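Local coordinates for protein HIAXHD3 (Humicola insolens, PDB 3ZXK) that probably releases arabinofuranose side chains from xylan as a family 43 glycoside hydrolase, whose active site has been engineered to add endo-xylanase activity, at residues I137-Y142 / I156-P161; I163-L168 / Q180-H185. All coordinates share one frame; numbering follows the deposited sequence.

Contact 1 (I137-Y142 / I156-P161); sequences IDNCYY and IAYGNP. With XYP (beta-D-xylopyranose), chain C.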
ATOM      1  N   ILE A 137     -13.247   9.640 -16.431  1.00  9.08           N
ATOM      2  CA  ILE A 137     -14.327   8.967 -17.141  1.00  9.29           C
ATOM      3  C   ILE A 137     -15.533   8.872 -16.186  1.00 10.09           C
ATOM      4  O   ILE A 137     -15.378   8.454 -15.041  1.00 10.34           O
ATOM      5  CB  ILE A 137     -13.848   7.567 -17.606  1.00  9.59           C
ATOM      6  CG1 ILE A 137     -12.862   7.692 -18.785  1.00  9.96           C
ATOM      7  CG2 ILE A 137     -15.025   6.691 -18.004  1.00 10.60           C
ATOM      8  CD1 ILE A 137     -12.075   6.422 -19.089  1.00 11.20           C
ATOM      9  N   ASP A 138     -16.730   9.233 -16.661  1.00 12.20           N
ATOM     10  CA  ASP A 138     -17.943   9.283 -15.826  1.00 14.58           C
ATOM     11  C   ASP A 138     -18.676   7.931 -15.819  1.00 16.07           C
ATOM     12  O   ASP A 138     -19.894   7.848 -16.063  1.00 19.06           O
ATOM     13  CB  ASP A 138     -18.911  10.381 -16.325  1.00 17.36           C
ATOM     14  CG  ASP A 138     -18.434  11.805 -16.009  1.00 21.82           C
ATOM     15  OD1 ASP A 138     -17.634  11.997 -15.064  1.00 26.21           O
ATOM     16  OD2 ASP A 138     -18.895  12.752 -16.708  1.00 28.17           O
ATOM     17  N   ASN A 139     -17.918   6.866 -15.606  1.00 13.88           N
ATOM     18  CA  ASN A 139     -18.469   5.551 -15.318  1.00 14.52           C
ATOM     19  C   ASN A 139     -17.567   5.018 -14.225  1.00 14.06           C
ATOM     20  O   ASN A 139     -16.394   5.385 -14.176  1.00 16.17           O
ATOM     21  CB  ASN A 139     -18.405   4.658 -16.554  1.00 14.93           C
ATOM     22  CG  ASN A 139     -19.251   3.396 -16.417  1.00 16.00           C
ATOM     23  OD1 ASN A 139     -19.989   3.204 -15.435  1.00 18.82           O
ATOM     24  ND2 ASN A 139     -19.163   2.532 -17.415  1.00 18.19           N
ATOM     25  N   CYS A 140     -18.104   4.219 -13.316  1.00 12.65           N
ATOM     26  CA  CYS A 140     -17.249   3.667 -12.280  1.00 13.65           C
ATOM     27  C   CYS A 140     -16.768   2.296 -12.701  1.00 11.23           C
ATOM     28  O   CYS A 140     -17.563   1.353 -12.807  1.00 13.38           O
ATOM     29  CB  CYS A 140     -17.908   3.592 -10.907  1.00 18.39           C
ATOM     30  SG  CYS A 140     -16.733   2.854  -9.723  1.00 20.90           S
ATOM     31  N   TYR A 141     -15.469   2.201 -12.964  1.00  7.94           N
ATOM     32  CA  TYR A 141     -14.875   0.927 -13.276  1.00  6.64           C
ATOM     33  C   TYR A 141     -14.395   0.322 -11.967  1.00  6.45           C
ATOM     34  O   TYR A 141     -13.192   0.276 -11.703  1.00  6.40           O
ATOM     35  CB  TYR A 141     -13.723   1.115 -14.245  1.00  6.27           C
ATOM     36  CG  TYR A 141     -14.113   1.663 -15.605  1.00  5.77           C
ATOM     37  CD1 TYR A 141     -15.409   1.472 -16.142  1.00  6.23           C
ATOM     38  CD2 TYR A 141     -13.170   2.330 -16.377  1.00  6.58           C
ATOM     39  CE1 TYR A 141     -15.730   1.950 -17.406  1.00  7.13           C
ATOM     40  CE2 TYR A 141     -13.492   2.810 -17.638  1.00  6.41           C
ATOM     41  CZ  TYR A 141     -14.770   2.638 -18.137  1.00  7.12           C
ATOM     42  OH  TYR A 141     -15.044   3.139 -19.386  1.00  8.61           O
ATOM     43  N   TYR A 142     -15.342  -0.166 -11.167  1.00  6.74           N
ATOM     44  CA  TYR A 142     -15.034  -0.774  -9.864  1.00  7.21           C
ATOM     45  C   TYR A 142     -14.156  -2.015 -10.081  1.00  6.71           C
ATOM     46  O   TYR A 142     -14.482  -2.863 -10.914  1.00  7.09           O
ATOM     47  CB  TYR A 142     -16.320  -1.192  -9.145  1.00  7.86           C
ATOM     48  CG  TYR A 142     -16.029  -1.900  -7.839  1.00  8.83           C
ATOM     49  CD1 TYR A 142     -15.711  -1.187  -6.691  1.00  9.60           C
ATOM     50  CD2 TYR A 142     -16.013  -3.291  -7.765  1.00  8.97           C
ATOM     51  CE1 TYR A 142     -15.396  -1.843  -5.497  1.00 12.26           C
ATOM     52  CE2 TYR A 142     -15.726  -3.951  -6.576  1.00 10.29           C
ATOM     53  CZ  TYR A 142     -15.406  -3.225  -5.456  1.00 12.64           C
ATOM     54  OH  TYR A 142     -15.118  -3.877  -4.282  1.00 16.21           O
ATOM     55  N   ILE A 156     -11.002  -2.158 -20.533  1.00  4.36           N
ATOM     56  CA  ILE A 156     -11.025  -2.327 -19.078  1.00  4.17           C
ATOM     57  C   ILE A 156     -12.154  -3.289 -18.682  1.00  4.58           C
ATOM     58  O   ILE A 156     -13.322  -3.052 -18.997  1.00  5.43           O
ATOM     59  CB  ILE A 156     -11.162  -0.990 -18.313  1.00  4.95           C
ATOM     60  CG1 ILE A 156      -9.929  -0.103 -18.591  1.00  5.54           C
ATOM     61  CG2 ILE A 156     -11.342  -1.223 -16.808  1.00  5.45           C
ATOM     62  CD1 ILE A 156      -9.991   1.288 -17.990  1.00  7.37           C
ATOM     63  N   ALA A 157     -11.767  -4.382 -18.033  1.00  4.57           N
ATOM     64  CA  ALA A 157     -12.697  -5.283 -17.389  1.00  4.93           C
ATOM     65  C   ALA A 157     -12.966  -4.744 -15.970  1.00  5.09           C
ATOM     66  O   ALA A 157     -12.052  -4.243 -15.291  1.00  5.28           O
ATOM     67  CB  ALA A 157     -12.133  -6.714 -17.358  1.00  4.90           C
ATOM     68  N   TYR A 158     -14.221  -4.815 -15.520  1.00  4.70           N
ATOM     69  CA  TYR A 158     -14.567  -4.275 -14.209  1.00  5.08           C
ATOM     70  C   TYR A 158     -15.860  -4.840 -13.715  1.00  5.55           C
ATOM     71  O   TYR A 158     -16.580  -5.481 -14.473  1.00  5.88           O
ATOM     72  CB  TYR A 158     -14.652  -2.737 -14.267  1.00  5.77           C
ATOM     73  CG  TYR A 158     -15.802  -2.237 -15.106  1.00  5.57           C
ATOM     74  CD1 TYR A 158     -15.690  -2.131 -16.491  1.00  6.80           C
ATOM     75  CD2 TYR A 158     -17.006  -1.848 -14.503  1.00  5.65           C
ATOM     76  CE1 TYR A 158     -16.748  -1.663 -17.266  1.00  7.30           C
ATOM     77  CE2 TYR A 158     -18.067  -1.372 -15.262  1.00  6.52           C
ATOM     78  CZ  TYR A 158     -17.930  -1.267 -16.650  1.00  7.34           C
ATOM     79  OH  TYR A 158     -18.988  -0.808 -17.404  1.00 11.26           O
ATOM     80  N   GLY A 159     -16.146  -4.625 -12.435  1.00  5.38           N
ATOM     81  CA  GLY A 159     -17.502  -4.915 -11.944  1.00  6.55           C
ATOM     82  C   GLY A 159     -17.511  -5.781 -10.711  1.00  7.21           C
ATOM     83  O   GLY A 159     -16.503  -6.370 -10.332  1.00  7.76           O
ATOM     84  N   ASN A 160     -18.685  -5.829 -10.093  1.00  7.46           N
ATOM     85  CA  ASN A 160     -19.007  -6.676  -8.957  1.00  8.23           C
ATOM     86  C   ASN A 160     -20.528  -6.524  -8.818  1.00  8.41           C
ATOM     87  O   ASN A 160     -21.029  -5.401  -8.689  1.00  9.15           O
ATOM     88  CB  ASN A 160     -18.257  -6.222  -7.686  1.00  8.00           C
ATOM     89  CG  ASN A 160     -18.789  -6.880  -6.412  1.00  8.37           C
ATOM     90  OD1 ASN A 160     -19.972  -7.236  -6.313  1.00 10.47           O
ATOM     91  ND2 ASN A 160     -17.929  -7.017  -5.414  1.00 11.05           N
ATOM     92  N   PRO A 161     -21.274  -7.636  -8.838  1.00  8.38           N
ATOM     93  CA  PRO A 161     -20.885  -9.029  -8.749  1.00  9.63           C
ATOM     94  C   PRO A 161     -20.635  -9.720 -10.087  1.00  9.31           C
ATOM     95  O   PRO A 161     -20.240 -10.903 -10.115  1.00  9.97           O
ATOM     96  CB  PRO A 161     -22.106  -9.669  -8.069  1.00 10.24           C
ATOM     97  CG  PRO A 161     -23.257  -8.889  -8.608  1.00 10.27           C
ATOM     98  CD  PRO A 161     -22.741  -7.467  -8.691  1.00  9.49           C
TER
HETATM   99  C1  XYP C   4     -17.454  -4.357  -1.142  1.00 30.74           C
HETATM  100  C2  XYP C   4     -17.979  -2.995  -0.690  1.00 32.85           C
HETATM  101  C3  XYP C   4     -19.129  -2.545  -1.595  1.00 35.00           C
HETATM  102  C4  XYP C   4     -18.667  -2.557  -3.054  1.00 32.13           C
HETATM  103  C5  XYP C   4     -18.235  -3.974  -3.418  1.00 27.30           C
HETATM  104  O2  XYP C   4     -18.394  -3.056   0.679  1.00 39.49           O
HETATM  105  O3  XYP C   4     -19.548  -1.233  -1.216  1.00 38.83           O
HETATM  106  O4  XYP C   4     -19.673  -2.082  -3.961  1.00 34.88           O
HETATM  107  O5  XYP C   4     -17.151  -4.342  -2.550  1.00 30.73           O
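Tyr158 lies against the backbone and side chain of Tyr141 for nearly its whole length. Its CB sits 3.4 Å from Tyr142 O, and CG turns back over its own main chain, between the backbone N and the carbonyl carbon (chi1 67°). CG is then within packing distance of Tyr141 CA, while CD2 and CE2 pass close to Cys140 O. One face of the ring is covered by Tyr141 CD1, 3.5 Å above the plane and over its centre, nearest to CD1 and CE1. The two ring planes are tilted by 42° to each other. At the tip, Tyr158 OH takes a weak, bent hydrogen bond of 3.3 Å from Asn139 ND2; the stronger partner of that amide is Gln175, which also binds Tyr141 OH. Tyr141 has a second neighbour in Ile156, whose CD1 reaches its CD2 at 3.7 Å.

The backbones join through Gly159 N, which donates to Tyr142 O at 2.9 Å, within the carbonyl plane. Gly159 has backbone angles at which any CB would jam against the preceding carbonyl. Beyond it, Asn160 runs alongside Tyr142 in the same direction, and Asn160 CB packs on Tyr142 CE2 at 3.6 Å. CG of Tyr142 stands anti to its backbone N (chi1 176°), and at the far end of the ring OH lies 2.7 Å from O5 of the xylopyranose. Glu192 OE1 hydrogen-bonds both Tyr142 OH and Asn160 ND2.

The chemistry thus changes along the contact: the Tyr141-Tyr158 ring pair, with Ile156 beside it, packs the loop against strand 154-158, and beyond the glycine the paired Tyr142 and Asn160 side chains, tied together by one carboxylate, form part of the glycan pocket.

Contact 2 (I163-L168 / Q180-H185); sequences INVAQL and QRVYAH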
ATOM      1  N   ILE A 163     -19.131  -9.199 -14.329  1.00  7.18           N
ATOM      2  CA  ILE A 163     -18.039  -8.510 -15.023  1.00  6.97           C
ATOM      3  C   ILE A 163     -18.519  -7.890 -16.326  1.00  6.68           C
ATOM      4  O   ILE A 163     -19.282  -8.515 -17.053  1.00  7.28           O
ATOM      5  CB  ILE A 163     -16.828  -9.443 -15.271  1.00  6.98           C
ATOM      6  CG1 ILE A 163     -16.390 -10.092 -13.945  1.00  7.28           C
ATOM      7  CG2 ILE A 163     -15.650  -8.665 -15.872  1.00  7.23           C
ATOM      8  CD1 ILE A 163     -15.989  -9.114 -12.840  1.00  7.56           C
ATOM      9  N   ASN A 164     -18.061  -6.659 -16.579  1.00  6.45           N
ATOM     10  CA  ASN A 164     -18.278  -5.928 -17.838  1.00  6.31           C
ATOM     11  C   ASN A 164     -16.936  -5.627 -18.510  1.00  5.79           C
ATOM     12  O   ASN A 164     -15.893  -5.652 -17.848  1.00  6.35           O
ATOM     13  CB  ASN A 164     -18.980  -4.608 -17.526  1.00  6.88           C
ATOM     14  CG  ASN A 164     -20.113  -4.795 -16.558  1.00  8.93           C
ATOM     15  OD1 ASN A 164     -21.065  -5.504 -16.860  1.00  9.64           O
ATOM     16  ND2 ASN A 164     -19.976  -4.225 -15.356  1.00 11.92           N
ATOM     17  N   VAL A 165     -16.957  -5.346 -19.809  1.00  5.37           N
ATOM     18  CA  VAL A 165     -15.752  -4.901 -20.500  1.00  5.53           C
ATOM     19  C   VAL A 165     -16.050  -3.632 -21.272  1.00  5.72           C
ATOM     20  O   VAL A 165     -16.942  -3.597 -22.134  1.00  6.01           O
ATOM     21  CB  VAL A 165     -15.183  -5.987 -21.454  1.00  5.72           C
ATOM     22  CG1 VAL A 165     -14.087  -5.423 -22.384  1.00  6.19           C
ATOM     23  CG2 VAL A 165     -14.688  -7.192 -20.672  1.00  5.91           C
ATOM     24  N   ALA A 166     -15.281  -2.593 -20.970  1.00  5.75           N
ATOM     25  CA  ALA A 166     -15.332  -1.333 -21.702  1.00  6.26           C
ATOM     26  C   ALA A 166     -14.190  -1.257 -22.705  1.00  5.98           C
ATOM     27  O   ALA A 166     -13.060  -1.729 -22.442  1.00  5.73           O
ATOM     28  CB  ALA A 166     -15.196  -0.146 -20.751  1.00  6.79           C
ATOM     29  N   GLN A 167     -14.491  -0.682 -23.862  1.00  6.37           N
ATOM     30  CA  GLN A 167     -13.477  -0.308 -24.830  1.00  6.07           C
ATOM     31  C   GLN A 167     -13.225   1.188 -24.692  1.00  5.99           C
ATOM     32  O   GLN A 167     -14.179   1.963 -24.616  1.00  6.84           O
ATOM     33  CB  GLN A 167     -13.957  -0.623 -26.241  1.00  6.80           C
ATOM     34  CG  GLN A 167     -12.895  -0.328 -27.281  1.00  7.10           C
ATOM     35  CD  GLN A 167     -13.331  -0.619 -28.705  1.00  9.62           C
ATOM     36  OE1 GLN A 167     -14.101  -1.537 -28.956  1.00 11.76           O
ATOM     37  NE2 GLN A 167     -12.802   0.136 -29.646  1.00 10.65           N
ATOM     38  N   LEU A 168     -11.958   1.582 -24.617  1.00  5.79           N
ATOM     39  CA  LEU A 168     -11.617   2.998 -24.553  1.00  5.99           C
ATOM     40  C   LEU A 168     -11.240   3.579 -25.901  1.00  6.42           C
ATOM     41  O   LEU A 168     -10.978   2.849 -26.851  1.00  7.23           O
ATOM     42  CB  LEU A 168     -10.457   3.199 -23.582  1.00  5.75           C
ATOM     43  CG  LEU A 168     -10.595   2.518 -22.227  1.00  7.06           C
ATOM     44  CD1 LEU A 168      -9.440   3.000 -21.395  1.00  7.60           C
ATOM     45  CD2 LEU A 168     -11.912   2.870 -21.554  1.00  7.82           C
ATOM     46  N   GLN A 180     -21.944  -5.263 -21.232  1.00 10.01           N
ATOM     47  CA  GLN A 180     -22.308  -5.614 -19.868  1.00 10.63           C
ATOM     48  C   GLN A 180     -22.444  -7.122 -19.721  1.00  9.81           C
ATOM     49  O   GLN A 180     -22.848  -7.826 -20.671  1.00 10.55           O
ATOM     50  CB  GLN A 180     -23.608  -4.924 -19.460  1.00 13.51           C
ATOM     51  CG  GLN A 180     -23.561  -3.430 -19.730  1.00 17.01           C
ATOM     52  CD  GLN A 180     -24.307  -2.612 -18.704  1.00 23.55           C
ATOM     53  OE1 GLN A 180     -25.347  -3.033 -18.194  1.00 27.08           O
ATOM     54  NE2 GLN A 180     -23.774  -1.426 -18.391  1.00 29.96           N
ATOM     55  N   ARG A 181     -22.096  -7.604 -18.528  1.00  9.67           N
ATOM     56  CA  ARG A 181     -22.334  -8.985 -18.133  1.00  9.62           C
ATOM     57  C   ARG A 181     -21.623  -9.965 -19.081  1.00  9.23           C
ATOM     58  O   ARG A 181     -22.247 -10.907 -19.585  1.00 10.18           O
ATOM     59  CB  ARG A 181     -23.858  -9.247 -18.059  1.00 11.64           C
ATOM     60  CG  ARG A 181     -24.275 -10.290 -17.048  1.00 13.30           C
ATOM     61  CD  ARG A 181     -25.803 -10.430 -17.017  1.00 17.49           C
ATOM     62  NE  ARG A 181     -26.216 -11.618 -16.275  1.00 25.14           N
ATOM     63  CZ  ARG A 181     -26.385 -11.670 -14.954  1.00 25.69           C
ATOM     64  NH1 ARG A 181     -26.177 -10.592 -14.207  1.00 27.12           N
ATOM     65  NH2 ARG A 181     -26.757 -12.810 -14.381  1.00 28.47           N
ATOM     66  N   VAL A 182     -20.332  -9.742 -19.333  1.00  8.25           N
ATOM     67  CA  VAL A 182     -19.515 -10.695 -20.103  1.00  8.33           C
ATOM     68  C   VAL A 182     -19.299 -11.992 -19.322  1.00  7.95           C
ATOM     69  O   VAL A 182     -18.951 -13.022 -19.907  1.00  8.71           O
ATOM     70  CB  VAL A 182     -18.150 -10.087 -20.528  1.00  8.05           C
ATOM     71  CG1 VAL A 182     -18.377  -8.755 -21.216  1.00  8.29           C
ATOM     72  CG2 VAL A 182     -17.153  -9.920 -19.348  1.00  7.24           C
ATOM     73  N   TYR A 183     -19.433 -11.904 -17.993  1.00  7.77           N
ATOM     74  CA  TYR A 183     -19.385 -13.063 -17.107  1.00  7.96           C
ATOM     75  C   TYR A 183     -20.300 -12.823 -15.904  1.00  8.29           C
ATOM     76  O   TYR A 183     -20.224 -11.771 -15.263  1.00  8.82           O
ATOM     77  CB  TYR A 183     -17.952 -13.336 -16.579  1.00  7.61           C
ATOM     78  CG  TYR A 183     -17.941 -14.561 -15.674  1.00  7.54           C
ATOM     79  CD1 TYR A 183     -18.129 -15.844 -16.213  1.00  8.19           C
ATOM     80  CD2 TYR A 183     -17.830 -14.436 -14.287  1.00  7.66           C
ATOM     81  CE1 TYR A 183     -18.164 -16.956 -15.396  1.00  8.84           C
ATOM     82  CE2 TYR A 183     -17.870 -15.545 -13.462  1.00  8.71           C
ATOM     83  CZ  TYR A 183     -18.055 -16.795 -14.018  1.00  9.23           C
ATOM     84  OH  TYR A 183     -18.076 -17.884 -13.176  1.00 12.96           O
ATOM     85  N   ALA A 184     -21.137 -13.814 -15.601  1.00  8.65           N
ATOM     86  CA  ALA A 184     -21.875 -13.883 -14.340  1.00 10.30           C
ATOM     87  C   ALA A 184     -21.682 -15.302 -13.797  1.00 11.02           C
ATOM     88  O   ALA A 184     -21.776 -16.281 -14.549  1.00 11.79           O
ATOM     89  CB  ALA A 184     -23.348 -13.583 -14.548  1.00 10.77           C
ATOM     90  N   HIS A 185     -21.402 -15.422 -12.505  1.00 10.44           N
ATOM     91  CA  HIS A 185     -21.214 -16.741 -11.920  1.00 11.11           C
ATOM     92  C   HIS A 185     -22.538 -17.457 -11.969  1.00 12.31           C
ATOM     93  O   HIS A 185     -23.567 -16.894 -11.571  1.00 14.11           O
ATOM     94  CB  HIS A 185     -20.720 -16.644 -10.491  1.00 11.01           C
ATOM     95  CG  HIS A 185     -20.281 -17.956  -9.933  1.00 12.86           C
ATOM     96  ND1 HIS A 185     -21.155 -18.880  -9.489  1.00 14.32           N
ATOM     97  CD2 HIS A 185     -19.014 -18.518  -9.807  1.00 14.49           C
ATOM     98  CE1 HIS A 185     -20.482 -19.973  -9.087  1.00 15.35           C
ATOM     99  NE2 HIS A 185     -19.176 -19.759  -9.293  1.00 15.87           N
TER
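Ile163 faces two residues at once, Val182 and Tyr183. Its N-H donates to Tyr183 O at 2.9 Å in a nearly straight bond (173°). Its O receives Val182 N at 2.8 Å, in a bond that is weak and clearly bent. The next residue, Asn164, adds a side-chain bond: OD1 accepts Arg181 N at 2.9 Å, with the donor in the plane of the amide carbonyl and the N-H pointing almost straight at the oxygen. CG of Asn164 lies beside its own backbone N (chi1 -45°), and OD1 also comes within 3.3 Å of Gln180 CA. An alanine in place of Asn164 would probably leave Arg181 N without this acceptor and let the backbone turn there move more easily.

The apolar part of the contact centres on Val182. Its CG2 touches Ile163 CG2 at 4.0 Å and Val165 CG2 at 3.9 Å, and the Val165 and Val182 side chains cross at about a right angle. Tyr183 meets Ile163 CB to CB before its ring leads off elsewhere.

Further out, strands 202-209 and 228-232 back this cluster: Ile163 packs on Val207, Val165 on Ile205, Val182 on Tyr228 and Tyr183 on Ala230. Asn164 is placed by its backbone pairing with Tyr158, whose side chain it also touches. Arg181 takes up left-handed helical angles, which helps the chain turn its corner at Val182.

Val182 and Tyr183, both opposite Ile163, form a classic beta bulge. Here it kinks the outermost strand of a four-stranded antiparallel sheet, consistent with a blade of the five-bladed beta-propeller characteristic of family 43.

Overall arrangement
The two contacts share one four-stranded sheet, contact 2 within it and contact 1 through strand 154-158 alone. They meet where strands 154-158 and 163-168 pair: Ile156 O with Ala166 N and Tyr158 O with Asn164 N, each at 2.8 Å, are probable hydrogen bonds. Contact 1 ties the loop arriving from the preceding sheet to strand 154-158 and reaches the sugar, so aromatic rings and polar tips dominate, with one backbone bond between its segments. Contact 2 lies farther from the chain centre, at the outermost strand, and relies on backbone bonds, one amide-to-backbone bond and branched aliphatic side chains. Each is partly buried, but exposed residues, Gln180 and Arg181, take part only in contact 2.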